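Local coordinates for protein bacterial leucyl aminopeptidase (Legionella pneumophila, PDB 6ESL) that probably removes amino-terminal residues, leucine among them, from peptides as a secreted zinc aminopeptidase of family M28, at residues D223-S228 against D284-R289. Residues are numbered along the deposited sequence; the frame is centred on the assembly and turned at random.
Sequences DGSGSS and DMTGYR. With ZN (zinc ion), chain F.
In the dizinc active site of this M28 peptidase, the first turns of helix 220-239 meet the loop that follows strand 277-282, and D223 packs against the metal ligand D284 and hydrogen-bonds the next residue, M285. A cis peptide precedes D223, and chi1 of -174° sets CG anti to the backbone N. From there, D223 CB lies 3.9 Å from D284 OD1, CG rests over D284 CA, and the two oxygens part. OD2 accepts from the backbone N of H209, another ligand of the same zinc. D223 OD1 accepts from M285 N at 3.0 Å, nearly straight (166°) but from above the carboxylate plane, plus a weak bond from G226 N. D223 therefore ties the backbones of two ligand-bearing segments, consistent with a second-shell role. One residue on, T286 N donates to S225 OG at 2.9 Å (170°), and that hydroxyl also bonds to G221 O. T286 OG1 bonds to S229 OG, while T286 CG2 packs 3.7 Å from G226 CA. D284 itself chelates the zinc with both carboxylate oxygens; D222 completes the protein ligands, and D284 OD2 also hydrogen-bonds to S334 OG. The zinc distances are 2.4 Å from D284 OD1 and 2.5 Å from D284 OD2.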
ATOM      1  N   ASP B 223      24.281   9.268  -2.957  1.00 20.57           N
ATOM      2  CA  ASP B 223      23.264   8.943  -3.961  1.00 20.63           C
ATOM      3  C   ASP B 223      23.759   9.379  -5.325  1.00 22.29           C
ATOM      4  O   ASP B 223      22.996   9.874  -6.161  1.00 22.12           O
ATOM      5  CB  ASP B 223      21.943   9.602  -3.649  1.00 19.86           C
ATOM      6  CG  ASP B 223      20.851   9.174  -4.565  1.00 19.73           C
ATOM      7  OD1 ASP B 223      20.887   8.072  -5.129  1.00 19.47           O
ATOM      8  OD2 ASP B 223      19.859   9.957  -4.668  1.00 20.98           O
ATOM      9  N   GLY B 224      25.034   9.071  -5.572  1.00 23.12           N
ATOM     10  CA  GLY B 224      25.580   9.152  -6.905  1.00 23.87           C
ATOM     11  C   GLY B 224      24.751   8.349  -7.905  1.00 24.37           C
ATOM     12  O   GLY B 224      24.451   8.804  -8.987  1.00 25.40           O
ATOM     13  N   SER B 225      24.409   7.118  -7.490  1.00 23.42           N
ATOM     14  CA  SER B 225      23.686   6.180  -8.351  1.00 24.10           C
ATOM     15  C   SER B 225      22.348   6.775  -8.756  1.00 23.57           C
ATOM     16  O   SER B 225      22.023   6.822  -9.939  1.00 25.48           O
ATOM     17  CB  SER B 225      23.533   4.845  -7.637  1.00 23.49           C
ATOM     18  OG  SER B 225      22.748   4.958  -6.428  1.00 21.47           O
ATOM     19  N   GLY B 226      21.564   7.239  -7.820  1.00 23.36           N
ATOM     20  CA  GLY B 226      20.287   7.800  -8.188  1.00 22.68           C
ATOM     21  C   GLY B 226      20.424   9.052  -9.037  1.00 23.22           C
ATOM     22  O   GLY B 226      19.682   9.247 -10.019  1.00 23.71           O
ATOM     23  N   SER B 227      21.337   9.914  -8.612  1.00 23.58           N
ATOM     24  CA  SER B 227      21.603  11.178  -9.361  1.00 24.53           C
ATOM     25  C   SER B 227      21.947  10.878 -10.844  1.00 26.21           C
ATOM     26  O   SER B 227      21.497  11.597 -11.770  1.00 26.13           O
ATOM     27  CB  SER B 227      22.745  11.880  -8.684  1.00 25.64           C
ATOM     28  OG  SER B 227      22.428  12.404  -7.428  1.00 25.70           O
ATOM     29  N   SER B 228      22.667   9.767 -11.066  1.00 26.63           N
ATOM     30  CA  SER B 228      23.078   9.386 -12.416  1.00 28.18           C
ATOM     31  C   SER B 228      22.032   8.691 -13.202  1.00 28.69           C
ATOM     32  O   SER B 228      21.882   8.893 -14.424  1.00 27.31           O
ATOM     33  CB  SER B 228      24.337   8.498 -12.408  1.00 28.97           C
ATOM     34  OG  SER B 228      25.406   9.120 -11.700  1.00 30.84           O
ATOM     35  N   ASP B 284      16.850   7.255  -4.541  1.00 20.21           N
ATOM     36  CA  ASP B 284      17.897   7.251  -3.556  1.00 20.99           C
ATOM     37  C   ASP B 284      18.413   5.825  -3.458  1.00 21.38           C
ATOM     38  O   ASP B 284      17.788   4.947  -2.863  1.00 19.82           O
ATOM     39  CB  ASP B 284      17.361   7.704  -2.198  1.00 20.90           C
ATOM     40  CG  ASP B 284      18.432   7.724  -1.126  1.00 22.64           C
ATOM     41  OD1 ASP B 284      19.593   7.387  -1.438  1.00 23.68           O
ATOM     42  OD2 ASP B 284      18.112   8.076   0.030  1.00 21.46           O
ATOM     43  N   MET B 285      19.572   5.624  -4.060  1.00 19.51           N
ATOM     44  CA  MET B 285      20.309   4.371  -4.050  1.00 20.78           C
ATOM     45  C   MET B 285      19.666   3.429  -5.080  1.00 22.50           C
ATOM     46  O   MET B 285      18.580   2.816  -4.894  1.00 20.22           O
ATOM     47  CB  MET B 285      20.532   3.734  -2.681  1.00 21.32           C
ATOM     48  CG  MET B 285      21.071   4.701  -1.671  1.00 21.21           C
ATOM     49  SD  MET B 285      21.417   4.048  -0.058  1.00 24.19           S
ATOM     50  CE  MET B 285      19.861   3.312   0.423  1.00 24.32           C
ATOM     51  N   THR B 286      20.359   3.337  -6.204  1.00 21.67           N
ATOM     52  CA  THR B 286      19.879   2.579  -7.377  1.00 23.13           C
ATOM     53  C   THR B 286      20.873   1.539  -7.904  1.00 22.15           C
ATOM     54  O   THR B 286      20.643   0.906  -8.954  1.00 21.34           O
ATOM     55  CB  THR B 286      19.575   3.546  -8.540  1.00 25.21           C
ATOM     56  OG1 THR B 286      20.760   4.160  -9.005  1.00 26.09           O
ATOM     57  CG2 THR B 286      18.494   4.554  -8.182  1.00 24.57           C
ATOM     58  N   GLY B 287      21.966   1.326  -7.180  1.00 22.68           N
ATOM     59  CA  GLY B 287      23.028   0.472  -7.704  1.00 24.81           C
ATOM     60  C   GLY B 287      23.518  -0.746  -6.966  1.00 25.78           C
ATOM     61  O   GLY B 287      24.184  -1.571  -7.550  1.00 26.63           O
ATOM     62  N   TYR B 288      23.252  -0.847  -5.676  1.00 25.75           N
ATOM     63  CA  TYR B 288      23.764  -1.969  -4.912  1.00 25.85           C
ATOM     64  C   TYR B 288      22.788  -3.036  -4.868  1.00 27.21           C
ATOM     65  O   TYR B 288      21.570  -2.809  -4.568  1.00 26.99           O
ATOM     66  CB  TYR B 288      24.158  -1.507  -3.488  1.00 26.93           C
ATOM     67  CG  TYR B 288      24.635  -2.671  -2.594  1.00 28.07           C
ATOM     68  CD1 TYR B 288      25.999  -3.081  -2.571  1.00 31.06           C
ATOM     69  CD2 TYR B 288      23.737  -3.314  -1.751  1.00 28.86           C
ATOM     70  CE1 TYR B 288      26.403  -4.128  -1.725  1.00 32.38           C
ATOM     71  CE2 TYR B 288      24.142  -4.342  -0.930  1.00 31.51           C
ATOM     72  CZ  TYR B 288      25.484  -4.729  -0.951  1.00 32.76           C
ATOM     73  OH  TYR B 288      25.812  -5.785  -0.157  1.00 40.30           O
ATOM     74  N   ARG B 289      23.246  -4.271  -5.167  1.00 27.40           N
ATOM     75  CA  ARG B 289      22.429  -5.446  -5.081  1.00 28.13           C
ATOM     76  C   ARG B 289      22.924  -6.288  -3.951  1.00 30.01           C
ATOM     77  O   ARG B 289      24.123  -6.487  -3.779  1.00 30.49           O
ATOM     78  CB  ARG B 289      22.468  -6.275  -6.394  1.00 27.40           C
ATOM     79  CG  ARG B 289      21.532  -5.768  -7.485  1.00 26.13           C
ATOM     80  CD  ARG B 289      21.613  -6.680  -8.697  1.00 27.14           C
ATOM     81  NE  ARG B 289      20.732  -6.198  -9.745  1.00 27.46           N
ATOM     82  CZ  ARG B 289      20.632  -6.765 -10.932  1.00 28.98           C
ATOM     83  NH1 ARG B 289      21.350  -7.866 -11.184  1.00 30.27           N
ATOM     84  NH2 ARG B 289      19.779  -6.271 -11.821  1.00 29.23           N
TER
HETATM   85 ZN    ZN F 402      20.534   8.850   0.185  1.00 23.88          ZN
HETATM   86  O   HOH W   1      20.112   6.966   1.217  1.00 17.30           O